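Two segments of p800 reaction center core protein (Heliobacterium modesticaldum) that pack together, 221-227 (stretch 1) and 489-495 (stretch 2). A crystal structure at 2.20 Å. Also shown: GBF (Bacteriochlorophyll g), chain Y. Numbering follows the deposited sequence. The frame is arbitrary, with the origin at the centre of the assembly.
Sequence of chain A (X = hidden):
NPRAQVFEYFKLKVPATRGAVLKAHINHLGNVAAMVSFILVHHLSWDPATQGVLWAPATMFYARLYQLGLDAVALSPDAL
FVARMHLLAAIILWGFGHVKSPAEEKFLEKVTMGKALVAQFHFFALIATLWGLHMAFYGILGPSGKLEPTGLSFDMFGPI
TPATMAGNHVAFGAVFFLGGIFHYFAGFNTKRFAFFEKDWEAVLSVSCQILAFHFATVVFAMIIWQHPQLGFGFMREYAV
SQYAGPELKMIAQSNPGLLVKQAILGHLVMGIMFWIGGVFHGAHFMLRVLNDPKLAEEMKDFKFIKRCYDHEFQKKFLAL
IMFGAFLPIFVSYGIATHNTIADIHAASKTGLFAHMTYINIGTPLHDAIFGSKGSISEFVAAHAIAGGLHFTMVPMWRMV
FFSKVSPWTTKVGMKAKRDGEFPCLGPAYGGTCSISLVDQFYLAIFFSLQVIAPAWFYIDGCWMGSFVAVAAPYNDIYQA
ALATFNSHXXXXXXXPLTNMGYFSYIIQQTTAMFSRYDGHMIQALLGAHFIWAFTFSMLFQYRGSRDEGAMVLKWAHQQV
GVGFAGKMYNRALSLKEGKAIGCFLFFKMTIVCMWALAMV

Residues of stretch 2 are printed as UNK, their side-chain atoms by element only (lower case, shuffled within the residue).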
# COMPACT_ATOMS: atom_id res chain seq x y z
N ALA A 221 -7.51 -24.53 -19.97
CA ALA A 221 -7.61 -25.98 -20.05
C ALA A 221 -7.57 -26.63 -18.66
O ALA A 221 -8.24 -27.64 -18.42
CB ALA A 221 -6.49 -26.53 -20.93
N MET A 222 -6.81 -26.06 -17.74
CA MET A 222 -6.77 -26.62 -16.39
C MET A 222 -8.10 -26.48 -15.66
O MET A 222 -8.35 -27.25 -14.72
CB MET A 222 -5.66 -25.95 -15.58
CG MET A 222 -4.28 -26.34 -15.97
SD MET A 222 -3.03 -25.43 -15.02
CE MET A 222 -1.49 -26.27 -15.47
N ILE A 223 -8.93 -25.50 -16.01
CA ILE A 223 -10.26 -25.38 -15.43
C ILE A 223 -11.24 -26.32 -16.13
O ILE A 223 -12.12 -26.91 -15.49
CB ILE A 223 -10.75 -23.92 -15.52
CG1 ILE A 223 -9.85 -23.00 -14.68
CG2 ILE A 223 -12.23 -23.79 -15.08
CD1 ILE A 223 -10.16 -21.53 -14.96
N ILE A 224 -11.12 -26.46 -17.45
CA ILE A 224 -12.14 -27.08 -18.27
C ILE A 224 -11.86 -28.57 -18.47
O ILE A 224 -12.78 -29.38 -18.43
CB ILE A 224 -12.24 -26.33 -19.62
CG1 ILE A 224 -12.79 -24.92 -19.37
CG2 ILE A 224 -13.15 -27.06 -20.59
CD1 ILE A 224 -12.70 -24.00 -20.57
N TRP A 225 -10.60 -28.96 -18.65
CA TRP A 225 -10.24 -30.36 -18.92
C TRP A 225 -9.79 -30.97 -17.60
O TRP A 225 -8.62 -30.94 -17.23
CB TRP A 225 -9.17 -30.45 -20.01
CG TRP A 225 -8.68 -31.85 -20.35
CD1 TRP A 225 -7.38 -32.26 -20.45
CD2 TRP A 225 -9.49 -33.01 -20.64
NE1 TRP A 225 -7.33 -33.59 -20.80
CE2 TRP A 225 -8.61 -34.07 -20.93
CE3 TRP A 225 -10.86 -33.23 -20.71
CZ2 TRP A 225 -9.05 -35.35 -21.25
CZ3 TRP A 225 -11.31 -34.50 -21.05
CH2 TRP A 225 -10.40 -35.55 -21.29
N GLN A 226 -10.77 -31.49 -16.86
CA GLN A 226 -10.56 -31.97 -15.49
C GLN A 226 -10.64 -33.49 -15.37
O GLN A 226 -10.80 -34.01 -14.27
CB GLN A 226 -11.56 -31.28 -14.56
CG GLN A 226 -10.95 -30.03 -13.89
CD GLN A 226 -9.75 -30.35 -13.05
OE1 GLN A 226 -9.79 -31.23 -12.20
NE2 GLN A 226 -8.65 -29.64 -13.29
N HIS A 227 -10.49 -34.19 -16.47
CA HIS A 227 -10.48 -35.64 -16.44
C HIS A 227 -9.44 -36.15 -15.43
O HIS A 227 -8.33 -35.62 -15.36
CB HIS A 227 -10.19 -36.16 -17.85
CG HIS A 227 -10.31 -37.64 -17.97
ND1 HIS A 227 -9.41 -38.51 -17.39
CD2 HIS A 227 -11.20 -38.41 -18.65
CE1 HIS A 227 -9.76 -39.75 -17.68
NE2 HIS A 227 -10.84 -39.71 -18.44
N UNK A 489 -21.15 -24.31 -14.90
CA UNK A 489 -19.80 -23.78 -14.92
C UNK A 489 -18.78 -24.85 -14.54
O UNK A 489 -18.76 -25.29 -13.38
c UNK A 489 -18.38 -21.88 -14.18
n UNK A 489 -18.33 -20.61 -13.80
c UNK A 489 -19.68 -22.58 -14.00
o UNK A 489 -17.43 -22.47 -14.69
N UNK A 490 -17.90 -25.27 -15.46
CA UNK A 490 -16.87 -26.28 -15.10
C UNK A 490 -16.00 -25.89 -13.91
O UNK A 490 -15.41 -26.77 -13.27
c UNK A 490 -16.81 -25.77 -17.48
c UNK A 490 -16.03 -26.41 -16.37
c UNK A 490 -17.92 -24.95 -16.90
N UNK A 491 -15.90 -24.60 -13.60
CA UNK A 491 -15.14 -24.17 -12.43
C UNK A 491 -15.68 -24.76 -11.13
O UNK A 491 -14.97 -24.74 -10.11
c UNK A 491 -12.92 -22.26 -11.36
c UNK A 491 -14.39 -21.98 -11.19
c UNK A 491 -14.60 -20.50 -11.21
c UNK A 491 -15.17 -22.64 -12.31
N UNK A 492 -16.93 -25.21 -11.11
CA UNK A 492 -17.47 -25.74 -9.85
C UNK A 492 -16.76 -27.02 -9.43
O UNK A 492 -16.82 -27.38 -8.24
c UNK A 492 -19.60 -28.47 -10.01
c UNK A 492 -18.97 -25.96 -9.96
c UNK A 492 -19.36 -27.26 -10.57
n UNK A 492 -19.58 -27.40 -11.92
n UNK A 492 -19.93 -29.32 -11.04
c UNK A 492 -19.91 -28.66 -12.18
N UNK A 493 -16.08 -27.71 -10.36
CA UNK A 493 -15.19 -28.83 -10.03
C UNK A 493 -14.05 -28.42 -9.10
O UNK A 493 -13.56 -29.24 -8.32
c UNK A 493 -15.51 -30.18 -12.16
n UNK A 493 -17.13 -31.61 -11.07
c UNK A 493 -15.88 -31.50 -11.52
c UNK A 493 -14.57 -29.41 -11.30
o UNK A 493 -15.04 -32.40 -11.38
N UNK A 494 -13.58 -27.18 -9.21
CA UNK A 494 -12.44 -26.70 -8.44
C UNK A 494 -12.81 -25.82 -7.26
O UNK A 494 -12.07 -25.80 -6.26
c UNK A 494 -10.53 -27.85 -10.60
c UNK A 494 -11.15 -26.49 -10.73
c UNK A 494 -10.16 -25.52 -11.35
c UNK A 494 -11.49 -25.92 -9.36
N UNK A 495 -13.92 -25.08 -7.35
CA UNK A 495 -14.28 -24.08 -6.36
C UNK A 495 -15.80 -24.04 -6.19
O UNK A 495 -16.52 -23.98 -7.20
o UNK A 495 -12.40 -22.67 -7.01
c UNK A 495 -13.79 -22.68 -6.76
MG GBF Y . -14.80 -18.20 -20.83
CHA GBF Y . -15.75 -21.52 -20.36
CHB GBF Y . -15.23 -17.72 -17.55
CHC GBF Y . -13.20 -15.20 -21.35
CHD GBF Y . -13.65 -19.26 -24.08
NA GBF Y . -15.39 -19.35 -19.31
C1A GBF Y . -15.94 -20.57 -19.23
C2A GBF Y . -16.19 -21.13 -17.85
C3A GBF Y . -16.38 -19.81 -17.14
C4A GBF Y . -15.61 -18.92 -18.05
CMA GBF Y . -17.87 -19.41 -17.12
CAA GBF Y . -15.15 -22.03 -17.17
CBA GBF Y . -13.73 -21.54 -17.40
CGA GBF Y . -13.32 -20.41 -16.47
O1A GBF Y . -13.75 -20.29 -15.34
O2A GBF Y . -12.26 -19.53 -16.89
NB GBF Y . -14.27 -16.69 -19.59
C1B GBF Y . -14.58 -16.62 -18.29
C2B GBF Y . -14.12 -15.39 -17.82
C3B GBF Y . -13.56 -14.70 -18.88
C4B GBF Y . -13.70 -15.52 -20.00
CMB GBF Y . -14.20 -14.87 -16.40
CAB GBF Y . -12.99 -13.36 -18.65
CBB GBF Y . -12.28 -12.60 -19.43
NC GBF Y . -13.69 -17.44 -22.36
C1C GBF Y . -13.17 -16.22 -22.42
C2C GBF Y . -12.45 -15.65 -23.59
C3C GBF Y . -12.64 -16.94 -24.28
C4C GBF Y . -13.35 -17.91 -23.58
CMC GBF Y . -13.29 -14.48 -24.14
CAC GBF Y . -12.15 -17.23 -25.64
CBC GBF Y . -11.38 -16.22 -26.44
ND GBF Y . -14.67 -19.84 -22.00
C1D GBF Y . -14.27 -20.25 -23.19
C2D GBF Y . -14.46 -21.77 -23.70
C3D GBF Y . -15.04 -22.06 -22.49
C4D GBF Y . -15.16 -21.03 -21.52
CMD GBF Y . -14.17 -22.58 -24.92
CAD GBF Y . -15.78 -23.22 -21.98
OBD GBF Y . -15.74 -24.47 -22.25
CBD GBF Y . -16.19 -22.92 -20.57
CGD GBF Y . -17.67 -23.04 -20.45
O1D GBF Y . -18.43 -22.09 -20.70
O2D GBF Y . -18.19 -24.31 -20.08
CED GBF Y . -19.61 -24.42 -20.02
C1 GBF Y . -11.84 -18.46 -16.05
C2 GBF Y . -10.52 -17.98 -16.55
C3 GBF Y . -9.93 -16.91 -16.02
C4 GBF Y . -10.62 -16.14 -14.94
C5 GBF Y . -8.58 -16.46 -16.53
C6 GBF Y . -8.77 -15.18 -17.37
C7 GBF Y . -7.42 -14.62 -17.82
C8 GBF Y . -7.23 -14.10 -19.06
C9 GBF Y . -8.35 -14.00 -20.07
C10 GBF Y . -5.90 -13.51 -19.48
C11 GBF Y . -4.70 -14.31 -19.14
C12 GBF Y . -3.47 -13.83 -19.90
C13 GBF Y . -2.33 -14.54 -19.89
C14 GBF Y . -1.15 -14.02 -20.66
C15 GBF Y . -2.19 -15.84 -19.12
O HOH W 1 -13.77 -28.58 -14.50

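Position 489 carries two side-chain carbons, the second bearing one oxygen and one nitrogen. This short branched amide identifies Asn489. It makes no close contact with stretch 1; its OD1 instead accepts a hydrogen bond from the backbone N of position 491 at 2.8 Å, with an angle of 161°, bracing the start of the 3-10 segment that spans 490-493.

At position 490, three carbons close a ring onto the backbone N, which defines Pro490. Its CA-to-CB bond points toward stretch 1, and CB lies 4.4 Å from Ile224 CA. The ring also meets the pigment, with Pro490 CD 3.3 Å from O2D of the bacteriochlorophyll g.

Position 491 has four carbons, forked at the second. A fork one atom beyond CB, rather than at CB, distinguishes Leu491 from isoleucine. Although its CA-to-CB bond points sideways, the end of the side chain comes nearer: CD1 is 4.1 Å from Ile223 CG2, an apolar contact.

Position 492 shows one carbon followed by a five-membered ring of three carbons and two nitrogens, the imidazole of His492. It lies out of reach of stretch 1. Its ND1 donates to Asn489 O at 2.7 Å, an oxygen that also accepts from the backbone N of His492 at 2.9 Å.

Position 493 has three carbons, the third carrying one oxygen and one nitrogen: an amide one methylene longer than asparagine, hence Gln493. Its CB points toward stretch 1 and stands 4.5 Å from Gln226 CG.

Position 494 again has four carbons forked at the second, giving Leu494. With chi1 in m and chi2 in t, it places CD1 4.2 Å from Ile223 CG1 and CD2 3.6 Å from Gln226 CD.

Position 495 has one carbon and then one oxygen, the hydroxymethyl group of Ser495. It is out of reach of stretch 1, and its backbone N donates to Leu491 O at 3.0 Å.

The contact buries 305 Å² in total and contains no direct hydrogen bond between the stretches. Ile223 packs against both leucines, while the Gln226 side chain folds back so that NE2 donates to Met222 O at 2.8 Å, leaving its CD against Leu494. Ile223 O and Pro490 O, both acceptors and 4.0 Å apart, cannot bond each other directly; one water donates to both, 2.5 Å from Ile223 O and 2.7 Å from Pro490 O. The bacteriochlorophyll touches both stretches, with its CAD atom 3.5 Å from Ile224 CD1 and its CAA atom 3.4 Å from Asn489 OD1.

Stretch 2 489-495: NPLHQLS
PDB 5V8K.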